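Local coordinates for lipoprotein (Mycoplasma mycoides subsp. capri, PDB 7ADK) that probably works as the immunoglobulin-cleaving protease MIP, acting with its partner MIB at the mycoplasma surface to help dissociate antibody from antigen, at residues Y606-R611 with F696-Q700. Sequence-based numbering, arbitrary orientation.
Sequences YAKFDR and FFSYQ
Residues 606-611 leave the short helix 603-606 as a compact turn: Phe609 N hydrogen-bonds to Tyr606 O at 2.9 Å, and a weak hydrogen bond runs from Asp610 N to the same Tyr606 O at 3.1 Å. Asp610 (phi/psi -72/82°) centres an inverse gamma turn, beyond which Arg611 is extended at -60/147°. Residues 696-700 form an irregular, largely extended loop, bent at Tyr699 (-86/36°). The backbones come nearest at Phe609 and Phe696, CA atoms 6.5 Å apart, and the contact between them is made chiefly by side chains. The Phe697 ring (chi1 m) packs against both Tyr606 (chi1 t) and Phe609 (chi1 m), the three forming a buried aromatic cluster. Its ring is nearly parallel to that of Tyr606, planes at 9°, but slid aside, with centroids 5.4 Å apart and Phe697 CE2 3.4 Å from Tyr606 CE1. Phe697 and Phe609 meet obliquely at 38°, with CE2 of Phe697 3.5 Å from CB of Phe609. The cluster joins two long loops within the DUF31 peptidase region, assigned to clan PA; backbone hydrogen bonds from Phe696 to Arg750 and Ser698 to Leu748 tie the second loop to the chain beyond strand 737-747. Tyr606 OH reaches past the cluster to hydrogen-bond Pro710 O. Phe696 (chi1 m) receives Arg611 CB over its ring face, a CH-pi contact 4.0 Å from the centroid, while Arg611 CD lies 3.4 Å from Phe696 CD2. From chi1 p the Arg611 side chain then runs extended through chi3, bringing NE to 4.0 Å from CE1 of Tyr699, whose side chain also touches Gln176 and Arg179 of helix 176-192.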
# COMPACT_ATOMS: atom_id res chain seq x y z
N TYR B 606 -27.93 1.34 -25.79
CA TYR B 606 -26.69 2.10 -25.62
C TYR B 606 -26.94 3.44 -24.92
O TYR B 606 -26.19 3.83 -24.04
CB TYR B 606 -26.00 2.27 -26.97
CG TYR B 606 -24.60 2.85 -26.85
CD1 TYR B 606 -23.54 2.01 -26.48
CD2 TYR B 606 -24.38 4.23 -26.98
CE1 TYR B 606 -22.27 2.54 -26.18
CE2 TYR B 606 -23.13 4.77 -26.67
CZ TYR B 606 -22.08 3.93 -26.24
OH TYR B 606 -20.92 4.47 -25.83
N ALA B 607 -28.04 4.12 -25.26
CA ALA B 607 -28.40 5.40 -24.68
C ALA B 607 -28.59 5.39 -23.15
O ALA B 607 -28.54 6.44 -22.52
CB ALA B 607 -29.64 5.91 -25.38
N LYS B 608 -28.82 4.21 -22.54
CA LYS B 608 -28.91 4.03 -21.09
C LYS B 608 -27.54 4.09 -20.40
O LYS B 608 -27.48 4.39 -19.22
CB LYS B 608 -29.63 2.71 -20.75
CG LYS B 608 -31.09 2.69 -21.22
CD LYS B 608 -31.91 1.49 -20.73
CE LYS B 608 -31.55 0.16 -21.41
NZ LYS B 608 -32.29 -0.99 -20.86
N PHE B 609 -26.44 3.86 -21.13
CA PHE B 609 -25.06 3.96 -20.65
C PHE B 609 -24.33 5.22 -21.18
O PHE B 609 -23.23 5.54 -20.73
CB PHE B 609 -24.32 2.70 -21.12
CG PHE B 609 -24.82 1.36 -20.61
CD1 PHE B 609 -24.22 0.76 -19.49
CD2 PHE B 609 -25.83 0.68 -21.31
CE1 PHE B 609 -24.62 -0.52 -19.08
CE2 PHE B 609 -26.23 -0.60 -20.88
CZ PHE B 609 -25.62 -1.20 -19.78
N ASP B 610 -24.92 5.92 -22.15
CA ASP B 610 -24.34 7.06 -22.86
C ASP B 610 -24.28 8.32 -21.97
O ASP B 610 -25.17 9.16 -21.99
CB ASP B 610 -25.16 7.27 -24.15
CG ASP B 610 -24.62 8.33 -25.10
OD1 ASP B 610 -23.51 8.84 -24.88
OD2 ASP B 610 -25.30 8.64 -26.08
N ARG B 611 -23.24 8.42 -21.13
CA ARG B 611 -23.08 9.51 -20.15
C ARG B 611 -23.00 10.91 -20.79
O ARG B 611 -22.39 11.05 -21.85
CB ARG B 611 -21.84 9.23 -19.28
CG ARG B 611 -20.49 9.47 -19.97
CD ARG B 611 -19.32 9.09 -19.08
NE ARG B 611 -18.02 9.39 -19.70
CZ ARG B 611 -17.28 10.46 -19.50
NH1 ARG B 611 -16.12 10.55 -20.07
NH2 ARG B 611 -17.66 11.44 -18.76
N PHE B 696 -18.47 3.92 -16.87
CA PHE B 696 -19.07 3.74 -18.18
C PHE B 696 -18.07 3.19 -19.20
O PHE B 696 -17.03 2.62 -18.85
CB PHE B 696 -19.69 5.08 -18.61
CG PHE B 696 -20.58 5.73 -17.56
CD1 PHE B 696 -21.91 5.31 -17.44
CD2 PHE B 696 -20.07 6.71 -16.70
CE1 PHE B 696 -22.73 5.87 -16.44
CE2 PHE B 696 -20.88 7.28 -15.71
CZ PHE B 696 -22.21 6.84 -15.57
N PHE B 697 -18.37 3.36 -20.48
CA PHE B 697 -17.50 3.05 -21.60
C PHE B 697 -16.38 4.09 -21.84
O PHE B 697 -16.52 5.27 -21.57
CB PHE B 697 -18.36 2.87 -22.85
CG PHE B 697 -19.49 1.86 -22.75
CD1 PHE B 697 -19.21 0.53 -22.38
CD2 PHE B 697 -20.80 2.24 -23.06
CE1 PHE B 697 -20.25 -0.41 -22.32
CE2 PHE B 697 -21.82 1.28 -23.05
CZ PHE B 697 -21.54 -0.04 -22.67
N SER B 698 -15.24 3.62 -22.34
CA SER B 698 -14.04 4.39 -22.62
C SER B 698 -14.07 5.08 -23.99
O SER B 698 -14.42 4.48 -25.00
CB SER B 698 -12.86 3.42 -22.58
OG SER B 698 -11.65 4.09 -22.69
N TYR B 699 -13.64 6.34 -24.07
CA TYR B 699 -13.46 7.09 -25.31
C TYR B 699 -12.06 6.83 -25.92
O TYR B 699 -11.42 7.72 -26.47
CB TYR B 699 -13.78 8.59 -25.08
CG TYR B 699 -15.24 9.00 -24.89
CD1 TYR B 699 -16.02 8.45 -23.85
CD2 TYR B 699 -15.81 9.98 -25.72
CE1 TYR B 699 -17.35 8.86 -23.65
CE2 TYR B 699 -17.13 10.42 -25.51
CZ TYR B 699 -17.91 9.85 -24.48
OH TYR B 699 -19.17 10.30 -24.26
N GLN B 700 -11.53 5.61 -25.81
CA GLN B 700 -10.33 5.17 -26.54
C GLN B 700 -10.64 4.93 -28.03
O GLN B 700 -11.60 4.23 -28.35
CB GLN B 700 -9.77 3.90 -25.87
CG GLN B 700 -8.24 3.87 -25.80
CD GLN B 700 -7.56 3.56 -27.12
OE1 GLN B 700 -7.81 2.57 -27.76
NE2 GLN B 700 -6.66 4.40 -27.57